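PDB 4YZT: cellulose hydrolase from Bacillus licheniformis, which hydrolyses internal beta-1,4-glucosidic linkages of cellulose as a family 5 endoglucanase and binds cellotetraose in the cleft of its TIM-barrel module. Local coordinates for residues Tyr222-Ser226 / Met249-Ile253. Where two conformers were deposited one is given. Residues are numbered along the deposited sequence.
Sequences YHYYS and MEEDI. With BGC (beta-D-glucopyranose), chain B.
This is a buried strand-to-helix packing contact in the (beta/alpha)8 barrel of a family 5 glycoside hydrolase: the C-terminal end of the sixth barrel strand meets helix 243-261, the return helix of the same beta/alpha unit, reached through the loop and short helix 228-231. Residues 222-224 are extended (phi/psi -150/169 to -135/118), whereas 249-253 are helical. The two axes run antiparallel at 172° and 11.6 Å apart, as expected for a barrel strand and the helix returning from it. In register, the CA atoms of Tyr224 and Ile253 lie 9.0 Å apart, those of Ser226 and Met249 7.7 Å. The gap is bridged by side chains, chiefly the tyrosines.

Tyr222 (chi1 p) and Tyr224 (chi1 t) both point toward the helix. Tyr224 OH donates a short hydrogen bond to Asp252 OD2 at 2.6 Å, the acceptor lying near the plane of the ring. The Tyr224 ring also has apolar contacts: Tyr224 CE1 is 4.2 Å from Ile253 CG2 and Tyr224 CE2 is 4.2 Å from Met249 CE. Tyr222 OH approaches Ile253 CG2 at 3.6 Å and is buried without a polar partner. One water joins Ser226 OG (3.1 Å) to Asp252 OD2 (2.9 Å, weak).

Strand alternation sends His223 the other way, into the glycan pocket, where His223 ND1 lies 3.3 Å from O1 of the glucose, a weak hydrogen bond; His223 ND1 is also hydrogen-bonded to Glu162. Tyr225 follows on the sugar side and hydrogen-bonds Glu271.

Backbone hydrogen bonds tie Tyr222 and Tyr224 to neighbouring strand 267-272, while helix 280-296 packs alongside, its Phe290 ring nearly parallel to that of Tyr224 and also touching Met249.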
loop_
_atom_site.group_PDB
_atom_site.type_symbol
_atom_site.label_atom_id
_atom_site.label_comp_id
_atom_site.label_asym_id
_atom_site.label_seq_id
_atom_site.Cartn_x
_atom_site.Cartn_y
_atom_site.Cartn_z
ATOM N N TYR A 222 0.825 -5.726 14.012
ATOM C CA TYR A 222 2.081 -5.343 13.371
ATOM C C TYR A 222 1.728 -4.782 11.998
ATOM O O TYR A 222 0.571 -4.885 11.548
ATOM C CB TYR A 222 3.058 -6.529 13.267
ATOM C CG TYR A 222 2.589 -7.686 12.410
ATOM C CD1 TYR A 222 2.974 -7.790 11.078
ATOM C CD2 TYR A 222 1.774 -8.686 12.935
ATOM C CE1 TYR A 222 2.544 -8.846 10.290
ATOM C CE2 TYR A 222 1.340 -9.757 12.149
ATOM C CZ TYR A 222 1.730 -9.827 10.827
ATOM O OH TYR A 222 1.318 -10.875 10.033
ATOM N N HIS A 223 2.709 -4.163 11.349
ATOM C CA HIS A 223 2.554 -3.718 9.969
ATOM C C HIS A 223 3.482 -4.549 9.092
ATOM O O HIS A 223 4.532 -5.027 9.550
ATOM C CB HIS A 223 2.876 -2.223 9.825
ATOM C CG HIS A 223 1.975 -1.332 10.627
ATOM N ND1 HIS A 223 2.184 0.025 10.737
ATOM C CD2 HIS A 223 0.854 -1.603 11.341
ATOM C CE1 HIS A 223 1.232 0.554 11.493
ATOM N NE2 HIS A 223 0.419 -0.417 11.879
ATOM N N TYR A 224 3.115 -4.714 7.828
ATOM C CA TYR A 224 3.941 -5.524 6.940
ATOM C C TYR A 224 4.126 -4.854 5.602
ATOM O O TYR A 224 3.149 -4.656 4.877
ATOM C CB TYR A 224 3.319 -6.907 6.734
ATOM C CG TYR A 224 4.256 -7.886 6.060
ATOM C CD1 TYR A 224 5.232 -8.553 6.797
ATOM C CD2 TYR A 224 4.184 -8.131 4.689
ATOM C CE1 TYR A 224 6.109 -9.450 6.191
ATOM C CE2 TYR A 224 5.048 -9.037 4.072
ATOM C CZ TYR A 224 6.013 -9.691 4.832
ATOM O OH TYR A 224 6.886 -10.587 4.248
ATOM N N TYR A 225 5.375 -4.533 5.275
ATOM C CA TYR A 225 5.702 -3.875 4.009
ATOM C C TYR A 225 6.951 -4.485 3.362
ATOM O O TYR A 225 7.786 -3.763 2.810
ATOM C CB TYR A 225 5.934 -2.384 4.230
ATOM C CG TYR A 225 4.707 -1.524 4.486
ATOM C CD1 TYR A 225 3.731 -1.335 3.498
ATOM C CD2 TYR A 225 4.552 -0.853 5.702
ATOM C CE1 TYR A 225 2.631 -0.520 3.721
ATOM C CE2 TYR A 225 3.454 -0.028 5.934
ATOM C CZ TYR A 225 2.505 0.137 4.939
ATOM O OH TYR A 225 1.419 0.956 5.172
ATOM N N SER A 226 7.090 -5.808 3.435
ATOM C CA SER A 226 8.264 -6.466 2.870
ATOM C C SER A 226 7.980 -7.148 1.541
ATOM O O SER A 226 6.904 -7.702 1.333
ATOM C CB SER A 226 8.823 -7.482 3.864
ATOM O OG SER A 226 9.258 -6.807 5.028
ATOM N N MET A 249 7.774 -14.662 2.397
ATOM C CA MET A 249 6.601 -13.965 2.895
ATOM C C MET A 249 5.873 -14.829 3.936
ATOM O O MET A 249 5.526 -14.339 5.017
ATOM C CB MET A 249 5.663 -13.593 1.748
ATOM C CG MET A 249 4.366 -12.954 2.220
ATOM S SD MET A 249 3.288 -12.539 0.833
ATOM C CE MET A 249 3.850 -10.878 0.489
ATOM N N GLU A 250 5.678 -16.112 3.644
ATOM C CA GLU A 250 4.980 -16.982 4.595
ATOM C C GLU A 250 5.800 -17.180 5.876
ATOM O O GLU A 250 5.264 -17.095 6.990
ATOM C CB GLU A 250 4.653 -18.343 3.968
ATOM C CG GLU A 250 4.011 -19.330 4.954
ATOM C CD GLU A 250 3.102 -20.357 4.292
ATOM O OE1 GLU A 250 3.220 -20.574 3.072
ATOM O OE2 GLU A 250 2.267 -20.963 5.004
ATOM N N GLU A 251 7.096 -17.436 5.717
ATOM C CA GLU A 251 7.969 -17.650 6.871
ATOM C C GLU A 251 8.069 -16.398 7.739
ATOM O O GLU A 251 8.317 -16.492 8.933
ATOM C CB GLU A 251 9.362 -18.107 6.427
ATOM C CG GLU A 251 9.431 -19.571 5.950
ATOM C CD GLU A 251 8.535 -20.542 6.755
ATOM O OE1 GLU A 251 8.781 -20.752 7.967
ATOM O OE2 GLU A 251 7.589 -21.113 6.162
ATOM N N ASP A 252 7.848 -15.230 7.147
ATOM C CA ASP A 252 7.796 -13.991 7.914
ATOM C C ASP A 252 6.666 -13.990 8.945
ATOM O O ASP A 252 6.879 -13.609 10.092
ATOM C CB ASP A 252 7.633 -12.776 6.989
ATOM C CG ASP A 252 8.967 -12.223 6.506
ATOM O OD1 ASP A 252 10.022 -12.685 6.991
ATOM O OD2 ASP A 252 8.958 -11.313 5.648
ATOM N N ILE A 253 5.475 -14.421 8.547
ATOM C CA ILE A 253 4.301 -14.213 9.395
ATOM C C ILE A 253 3.861 -15.473 10.166
ATOM O O ILE A 253 3.198 -15.363 11.200
ATOM C CB ILE A 253 3.120 -13.664 8.560
ATOM C CG1 ILE A 253 2.528 -14.744 7.660
ATOM C CG2 ILE A 253 3.578 -12.458 7.728
ATOM C CD1 ILE A 253 1.304 -14.265 6.893
HETATM C C2 BGC B . 2.815 4.632 8.732
HETATM C C3 BGC B . 2.068 5.318 7.642
HETATM C C4 BGC B . 2.904 5.524 6.458
HETATM C C5 BGC B . 3.432 4.169 5.986
HETATM C C6 BGC B . 4.237 4.180 4.714
HETATM C C1 BGC B . 3.318 3.363 8.098
HETATM O O1 BGC B . 3.727 2.352 8.969
HETATM O O2 BGC B . 1.939 4.249 9.838
HETATM O O3 BGC B . 1.445 6.599 8.101
HETATM O O4 BGC B . 2.092 6.186 5.422
HETATM O O5 BGC B . 4.278 3.640 7.055
HETATM O O6 BGC B . 5.437 4.889 4.980
HETATM O O HOH W 1 9.951 -8.947 7.103
#